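Local coordinates for monomethylamine corrinoid protein 1 (Methanosarcina barkeri, PDB 3EZX) that carries methyl groups on its bound corrinoid cofactor between the methyltransferases MtmB and MtbA during methane formation from monomethylamine, at residues E91-H105 with G120-N132. Numbering follows the deposited sequence.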
ATOM      1  N   GLU A  91       1.379 -16.389  13.100  1.00 62.38           N
ATOM      2  CA  GLU A  91       2.318 -15.807  12.146  1.00 75.07           C
ATOM      3  C   GLU A  91       2.371 -16.614  10.858  1.00 75.13           C
ATOM      4  O   GLU A  91       3.184 -17.528  10.724  1.00 82.83           O
ATOM      5  CB  GLU A  91       3.719 -15.736  12.758  1.00 72.10           C
ATOM      6  CG  GLU A  91       3.775 -14.949  14.050  1.00 84.59           C
ATOM      7  CD  GLU A  91       3.248 -13.538  13.888  1.00 90.81           C
ATOM      8  OE1 GLU A  91       3.879 -12.746  13.155  1.00 91.40           O
ATOM      9  OE2 GLU A  91       2.198 -13.224  14.489  1.00 91.38           O
ATOM     10  N   ALA A  92       1.504 -16.270   9.911  1.00 73.67           N
ATOM     11  CA  ALA A  92       1.447 -16.962   8.627  1.00 60.53           C
ATOM     12  C   ALA A  92       2.727 -16.754   7.832  1.00 55.70           C
ATOM     13  O   ALA A  92       2.832 -17.205   6.691  1.00 54.27           O
ATOM     14  CB  ALA A  92       0.252 -16.472   7.823  1.00 65.76           C
ATOM     15  N   GLY A  93       3.695 -16.067   8.432  1.00 48.57           N
ATOM     16  CA  GLY A  93       4.953 -15.828   7.749  1.00 38.84           C
ATOM     17  C   GLY A  93       5.528 -14.442   7.960  1.00 43.54           C
ATOM     18  O   GLY A  93       4.981 -13.630   8.709  1.00 42.49           O
ATOM     19  N   LEU A  94       6.646 -14.177   7.290  1.00 43.64           N
ATOM     20  CA  LEU A  94       7.323 -12.892   7.385  1.00 40.35           C
ATOM     21  C   LEU A  94       7.156 -12.096   6.101  1.00 49.11           C
ATOM     22  O   LEU A  94       7.483 -12.578   5.016  1.00 45.33           O
ATOM     23  CB  LEU A  94       8.815 -13.096   7.640  1.00 47.13           C
ATOM     24  CG  LEU A  94       9.640 -11.802   7.650  1.00 45.78           C
ATOM     25  CD1 LEU A  94       9.374 -11.060   8.951  1.00 25.27           C
ATOM     26  CD2 LEU A  94      11.119 -12.124   7.507  1.00 29.88           C
ATOM     27  N   ALA A  95       6.650 -10.876   6.225  1.00 46.97           N
ATOM     28  CA  ALA A  95       6.463 -10.030   5.062  1.00 42.08           C
ATOM     29  C   ALA A  95       7.481  -8.901   5.078  1.00 39.72           C
ATOM     30  O   ALA A  95       7.604  -8.169   6.058  1.00 40.55           O
ATOM     31  CB  ALA A  95       5.058  -9.458   5.052  1.00 28.54           C
ATOM     32  N   ILE A  96       8.224  -8.783   3.987  1.00 33.82           N
ATOM     33  CA  ILE A  96       9.226  -7.738   3.824  1.00 35.56           C
ATOM     34  C   ILE A  96       8.614  -6.747   2.839  1.00 38.45           C
ATOM     35  O   ILE A  96       8.533  -7.034   1.637  1.00 33.15           O
ATOM     36  CB  ILE A  96      10.544  -8.321   3.245  1.00 39.42           C
ATOM     37  CG1 ILE A  96      11.106  -9.405   4.194  1.00 30.44           C
ATOM     38  CG2 ILE A  96      11.546  -7.198   3.026  1.00 28.97           C
ATOM     39  CD1 ILE A  96      12.316 -10.130   3.623  1.00 17.32           C
ATOM     40  N   THR A  97       8.167  -5.604   3.357  1.00 36.46           N
ATOM     41  CA  THR A  97       7.515  -4.578   2.549  1.00 36.13           C
ATOM     42  C   THR A  97       8.398  -3.417   2.120  1.00 28.47           C
ATOM     43  O   THR A  97       9.233  -2.936   2.889  1.00 21.79           O
ATOM     44  CB  THR A  97       6.289  -3.982   3.301  1.00 46.88           C
ATOM     45  OG1 THR A  97       6.667  -3.594   4.634  1.00 45.88           O
ATOM     46  CG2 THR A  97       5.143  -5.000   3.373  1.00 55.18           C
ATOM     47  N   PHE A  98       8.180  -2.936   0.900  1.00 25.89           N
ATOM     48  CA  PHE A  98       9.006  -1.848   0.397  1.00 23.09           C
ATOM     49  C   PHE A  98       8.380  -1.139  -0.800  1.00 25.13           C
ATOM     50  O   PHE A  98       7.470  -1.654  -1.438  1.00 25.20           O
ATOM     51  CB  PHE A  98      10.347  -2.428  -0.028  1.00 18.45           C
ATOM     52  CG  PHE A  98      10.217  -3.499  -1.076  1.00 24.78           C
ATOM     53  CD1 PHE A  98      10.291  -3.179  -2.423  1.00 24.91           C
ATOM     54  CD2 PHE A  98       9.977  -4.821  -0.715  1.00 26.61           C
ATOM     55  CE1 PHE A  98      10.124  -4.157  -3.402  1.00 20.11           C
ATOM     56  CE2 PHE A  98       9.807  -5.804  -1.684  1.00 24.24           C
ATOM     57  CZ  PHE A  98       9.883  -5.472  -3.032  1.00 22.25           C
ATOM     58  N   VAL A  99       8.875   0.058  -1.090  1.00 26.06           N
ATOM     59  CA  VAL A  99       8.421   0.826  -2.232  1.00 22.50           C
ATOM     60  C   VAL A  99       9.647   0.886  -3.149  1.00 28.77           C
ATOM     61  O   VAL A  99      10.754   1.138  -2.685  1.00 21.51           O
ATOM     62  CB  VAL A  99       8.010   2.247  -1.821  1.00 30.41           C
ATOM     63  CG1 VAL A  99       7.479   2.999  -3.029  1.00 27.03           C
ATOM     64  CG2 VAL A  99       6.973   2.187  -0.716  1.00 11.72           C
ATOM     65  N   ALA A 100       9.447   0.648  -4.441  1.00 29.04           N
ATOM     66  CA  ALA A 100      10.534   0.656  -5.420  1.00 30.02           C
ATOM     67  C   ALA A 100      11.489   1.847  -5.333  1.00 41.50           C
ATOM     68  O   ALA A 100      11.143   2.908  -4.808  1.00 47.50           O
ATOM     69  CB  ALA A 100       9.960   0.568  -6.819  1.00 34.79           C
ATOM     70  N   GLU A 101      12.692   1.664  -5.871  1.00 41.52           N
ATOM     71  CA  GLU A 101      13.722   2.703  -5.871  1.00 38.69           C
ATOM     72  C   GLU A 101      13.266   3.963  -6.591  1.00 27.13           C
ATOM     73  O   GLU A 101      12.692   3.892  -7.674  1.00 23.81           O
ATOM     74  CB  GLU A 101      14.994   2.183  -6.545  1.00 35.84           C
ATOM     75  CG  GLU A 101      16.185   3.117  -6.430  1.00 42.10           C
ATOM     76  CD  GLU A 101      17.411   2.576  -7.139  1.00 56.46           C
ATOM     77  OE1 GLU A 101      17.689   1.368  -6.990  1.00 52.42           O
ATOM     78  OE2 GLU A 101      18.098   3.355  -7.837  1.00 62.17           O
ATOM     79  N   GLY A 102      13.538   5.114  -5.982  1.00 27.81           N
ATOM     80  CA  GLY A 102      13.167   6.384  -6.579  1.00 25.29           C
ATOM     81  C   GLY A 102      11.717   6.762  -6.366  1.00 29.02           C
ATOM     82  O   GLY A 102      11.283   7.829  -6.791  1.00 37.74           O
ATOM     83  N   ASP A 103      10.972   5.888  -5.701  1.00 33.44           N
ATOM     84  CA  ASP A 103       9.557   6.116  -5.437  1.00 33.18           C
ATOM     85  C   ASP A 103       9.362   6.454  -3.959  1.00 31.27           C
ATOM     86  O   ASP A 103       9.937   5.798  -3.094  1.00 33.48           O
ATOM     87  CB  ASP A 103       8.770   4.846  -5.778  1.00 23.09           C
ATOM     88  CG  ASP A 103       7.316   5.129  -6.128  1.00 36.51           C
ATOM     89  OD1 ASP A 103       6.680   5.957  -5.442  1.00 21.41           O
ATOM     90  OD2 ASP A 103       6.804   4.511  -7.089  1.00 22.94           O
ATOM     91  N   ILE A 104       8.563   7.473  -3.657  1.00 27.32           N
ATOM     92  CA  ILE A 104       8.333   7.820  -2.257  1.00 33.83           C
ATOM     93  C   ILE A 104       6.866   7.758  -1.872  1.00 24.65           C
ATOM     94  O   ILE A 104       6.498   8.114  -0.755  1.00 40.81           O
ATOM     95  CB  ILE A 104       8.877   9.217  -1.894  1.00 25.79           C
ATOM     96  CG1 ILE A 104       8.041  10.301  -2.567  1.00 18.93           C
ATOM     97  CG2 ILE A 104      10.339   9.309  -2.287  1.00 27.09           C
ATOM     98  CD1 ILE A 104       8.506  11.699  -2.256  1.00 23.06           C
ATOM     99  N   HIS A 105       6.027   7.320  -2.803  1.00 24.60           N
ATOM    100  CA  HIS A 105       4.605   7.178  -2.523  1.00 25.55           C
ATOM    101  C   HIS A 105       4.543   6.074  -1.477  1.00 22.31           C
ATOM    102  O   HIS A 105       4.965   4.949  -1.741  1.00 28.59           O
ATOM    103  CB  HIS A 105       3.832   6.739  -3.777  1.00 32.82           C
ATOM    104  CG  HIS A 105       3.804   7.761  -4.876  1.00 34.89           C
ATOM    105  ND1 HIS A 105       4.829   7.971  -5.772  1.00 35.94           N
ATOM    106  CD2 HIS A 105       2.833   8.643  -5.224  1.00 28.65           C
ATOM    107  CE1 HIS A 105       4.454   8.948  -6.613  1.00 27.60           C
ATOM    108  NE2 HIS A 105       3.246   9.392  -6.323  1.00 26.33           N
ATOM    109  N   GLY A 120      -2.062 -11.727  10.795  1.00 51.47           N
ATOM    110  CA  GLY A 120      -1.108 -12.762  11.142  1.00 55.02           C
ATOM    111  C   GLY A 120       0.233 -12.770  10.437  1.00 59.61           C
ATOM    112  O   GLY A 120       0.727 -13.832  10.064  1.00 69.44           O
ATOM    113  N   PHE A 121       0.831 -11.601  10.249  1.00 55.12           N
ATOM    114  CA  PHE A 121       2.134 -11.527   9.598  1.00 49.81           C
ATOM    115  C   PHE A 121       3.115 -10.720  10.424  1.00 48.34           C
ATOM    116  O   PHE A 121       2.735  -9.758  11.091  1.00 50.68           O
ATOM    117  CB  PHE A 121       2.033 -10.873   8.220  1.00 39.31           C
ATOM    118  CG  PHE A 121       1.781 -11.833   7.101  1.00 43.66           C
ATOM    119  CD1 PHE A 121       0.484 -12.160   6.726  1.00 42.04           C
ATOM    120  CD2 PHE A 121       2.844 -12.399   6.404  1.00 41.64           C
ATOM    121  CE1 PHE A 121       0.248 -13.030   5.663  1.00 44.36           C
ATOM    122  CE2 PHE A 121       2.618 -13.272   5.341  1.00 47.90           C
ATOM    123  CZ  PHE A 121       1.317 -13.588   4.971  1.00 41.43           C
ATOM    124  N   GLN A 122       4.380 -11.124  10.395  1.00 50.72           N
ATOM    125  CA  GLN A 122       5.402 -10.379  11.107  1.00 45.16           C
ATOM    126  C   GLN A 122       5.876  -9.394  10.054  1.00 40.20           C
ATOM    127  O   GLN A 122       6.072  -9.760   8.893  1.00 39.07           O
ATOM    128  CB  GLN A 122       6.554 -11.275  11.542  1.00 47.82           C
ATOM    129  CG  GLN A 122       7.562 -10.538  12.398  1.00 66.07           C
ATOM    130  CD  GLN A 122       8.912 -11.217  12.426  1.00 80.38           C
ATOM    131  OE1 GLN A 122       9.842 -10.750  13.087  1.00 82.63           O
ATOM    132  NE2 GLN A 122       9.033 -12.328  11.702  1.00 85.38           N
ATOM    133  N   ILE A 123       6.061  -8.147  10.451  1.00 43.23           N
ATOM    134  CA  ILE A 123       6.451  -7.126   9.500  1.00 44.95           C
ATOM    135  C   ILE A 123       7.906  -6.686   9.496  1.00 42.99           C
ATOM    136  O   ILE A 123       8.560  -6.616  10.536  1.00 43.43           O
ATOM    137  CB  ILE A 123       5.557  -5.873   9.676  1.00 40.75           C
ATOM    138  CG1 ILE A 123       4.100  -6.243   9.391  1.00 47.14           C
ATOM    139  CG2 ILE A 123       6.010  -4.760   8.757  1.00 47.52           C
ATOM    140  CD1 ILE A 123       3.889  -6.926   8.049  1.00 31.74           C
ATOM    141  N   VAL A 124       8.394  -6.407   8.291  1.00 42.62           N
ATOM    142  CA  VAL A 124       9.745  -5.910   8.056  1.00 45.36           C
ATOM    143  C   VAL A 124       9.563  -4.828   6.989  1.00 46.63           C
ATOM    144  O   VAL A 124       9.614  -5.101   5.787  1.00 48.89           O
ATOM    145  CB  VAL A 124      10.686  -7.007   7.524  1.00 44.49           C
ATOM    146  CG1 VAL A 124      12.087  -6.437   7.327  1.00 36.88           C
ATOM    147  CG2 VAL A 124      10.739  -8.155   8.504  1.00 48.90           C
ATOM    148  N   ASP A 125       9.326  -3.605   7.454  1.00 41.90           N
ATOM    149  CA  ASP A 125       9.089  -2.445   6.594  1.00 38.73           C
ATOM    150  C   ASP A 125      10.395  -1.748   6.214  1.00 38.13           C
ATOM    151  O   ASP A 125      10.980  -1.049   7.039  1.00 40.19           O
ATOM    152  CB  ASP A 125       8.188  -1.457   7.339  1.00 37.81           C
ATOM    153  CG  ASP A 125       7.509  -0.469   6.419  1.00 45.68           C
ATOM    154  OD1 ASP A 125       8.095  -0.109   5.377  1.00 42.89           O
ATOM    155  OD2 ASP A 125       6.384  -0.041   6.754  1.00 50.31           O
ATOM    156  N   LEU A 126      10.840  -1.918   4.971  1.00 27.44           N
ATOM    157  CA  LEU A 126      12.085  -1.295   4.520  1.00 30.01           C
ATOM    158  C   LEU A 126      11.979   0.205   4.209  1.00 24.86           C
ATOM    159  O   LEU A 126      12.996   0.872   4.006  1.00 31.94           O
ATOM    160  CB  LEU A 126      12.634  -2.034   3.292  1.00 22.74           C
ATOM    161  CG  LEU A 126      13.013  -3.508   3.484  1.00 36.23           C
ATOM    162  CD1 LEU A 126      13.716  -4.031   2.234  1.00 22.03           C
ATOM    163  CD2 LEU A 126      13.924  -3.655   4.697  1.00 30.48           C
ATOM    164  N   GLY A 127      10.758   0.734   4.181  1.00 22.43           N
ATOM    165  CA  GLY A 127      10.564   2.144   3.889  1.00 28.68           C
ATOM    166  C   GLY A 127      10.339   2.380   2.405  1.00 28.42           C
ATOM    167  O   GLY A 127       9.781   1.521   1.728  1.00 27.21           O
ATOM    168  N   VAL A 128      10.775   3.534   1.899  1.00 26.62           N
ATOM    169  CA  VAL A 128      10.613   3.874   0.483  1.00 26.11           C
ATOM    170  C   VAL A 128      11.963   4.066  -0.203  1.00 30.99           C
ATOM    171  O   VAL A 128      12.997   4.155   0.461  1.00 40.36           O
ATOM    172  CB  VAL A 128       9.799   5.191   0.292  1.00 34.27           C
ATOM    173  CG1 VAL A 128       8.441   5.076   0.953  1.00 26.49           C
ATOM    174  CG2 VAL A 128      10.569   6.376   0.863  1.00 20.50           C
ATOM    175  N   ASP A 129      11.954   4.133  -1.532  1.00 28.52           N
ATOM    176  CA  ASP A 129      13.187   4.348  -2.280  1.00 32.02           C
ATOM    177  C   ASP A 129      14.222   3.276  -1.929  1.00 27.61           C
ATOM    178  O   ASP A 129      15.417   3.549  -1.841  1.00 26.69           O
ATOM    179  CB  ASP A 129      13.715   5.757  -1.957  1.00 25.63           C
ATOM    180  CG  ASP A 129      15.013   6.085  -2.666  1.00 33.20           C
ATOM    181  OD1 ASP A 129      15.116   5.820  -3.880  1.00 36.56           O
ATOM    182  OD2 ASP A 129      15.924   6.628  -2.002  1.00 25.33           O
ATOM    183  N   VAL A 130      13.745   2.050  -1.742  1.00 31.38           N
ATOM    184  CA  VAL A 130      14.598   0.915  -1.390  1.00 25.75           C
ATOM    185  C   VAL A 130      15.296   0.306  -2.602  1.00 33.49           C
ATOM    186  O   VAL A 130      14.646  -0.024  -3.593  1.00 39.06           O
ATOM    187  CB  VAL A 130      13.775  -0.198  -0.721  1.00 27.69           C
ATOM    188  CG1 VAL A 130      14.691  -1.322  -0.271  1.00 25.29           C
ATOM    189  CG2 VAL A 130      12.985   0.371   0.453  1.00 37.25           C
ATOM    190  N   LEU A 131      16.616   0.150  -2.517  1.00 32.27           N
ATOM    191  CA  LEU A 131      17.391  -0.442  -3.608  1.00 34.46           C
ATOM    192  C   LEU A 131      17.001  -1.911  -3.750  1.00 33.27           C
ATOM    193  O   LEU A 131      16.653  -2.560  -2.761  1.00 36.44           O
ATOM    194  CB  LEU A 131      18.891  -0.343  -3.314  1.00 38.03           C
ATOM    195  CG  LEU A 131      19.519   1.051  -3.223  1.00 47.22           C
ATOM    196  CD1 LEU A 131      20.887   0.954  -2.565  1.00 43.89           C
ATOM    197  CD2 LEU A 131      19.625   1.664  -4.610  1.00 36.95           C
ATOM    198  N   ASN A 132      17.056  -2.440  -4.968  1.00 26.47           N
ATOM    199  CA  ASN A 132      16.699  -3.833  -5.177  1.00 27.69           C
ATOM    200  C   ASN A 132      17.635  -4.776  -4.429  1.00 33.78           C
ATOM    201  O   ASN A 132      17.222  -5.839  -3.978  1.00 36.64           O
ATOM    202  CB  ASN A 132      16.699  -4.170  -6.663  1.00 32.54           C
ATOM    203  CG  ASN A 132      15.570  -3.500  -7.403  1.00 37.17           C
ATOM    204  OD1 ASN A 132      14.471  -3.349  -6.871  1.00 43.91           O
ATOM    205  ND2 ASN A 132      15.825  -3.106  -8.643  1.00 45.81           N
TER
HETATM  206  O   HOH W   1      17.367  -1.006  -7.476  1.00 32.92           O
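D129 sends its CG anti to the backbone N (chi1 179°), which carries OD1 across to G102 N, where it accepts a 2.7 Å hydrogen bond through its anti lone pair. V99 has CG2 opposite its carbonyl carbon, and there it meets V128 CG1, the two valines running alongside each other in the same direction. The two segments run together as parallel strands 94-99 and 122-125, whose directions differ by 26°. A95 N reaches Q122 O and Q122 N reaches G93 O in nearly straight bonds; A95 O then takes V124 N, T97 N bonds to V124 O, and L126 N to T97 O (2.8 Å). A95 and T97 each bond to the neighbouring segment through both N and O.

Side chains alternate between faces. I96 and V124 rest on E138 of helix 132-141, and L94 on H142 and E145 just beyond it, with I96 CG1 4.1 Å from V124 CB. On the face of A95 and I123, A95 CB touches F121 CD2 at 3.9 Å, and A92 CB lies 4.0 Å above the F121 ring, displaced from the ring centre to its margin. Replacing F121 by alanine would remove the ring, and is likely to leave A92 CB and A95 CB facing a gap.

This is a beta-alpha-beta crossover of the Rossmann-like B12-binding domain, with helix 107-118 as its connection. Past the strands, D103 OD1 accepts both H105 ND1 (2.8 Å) and H105 N, while D103 OD2 is held by S158 and L154. H105 NE2, the other ring nitrogen, coordinates the corrinoid cobalt; the carboxylate, with the cobalt, probably limits the ring's rotation and would be expected to make the imidazole a more electron-rich axial ligand.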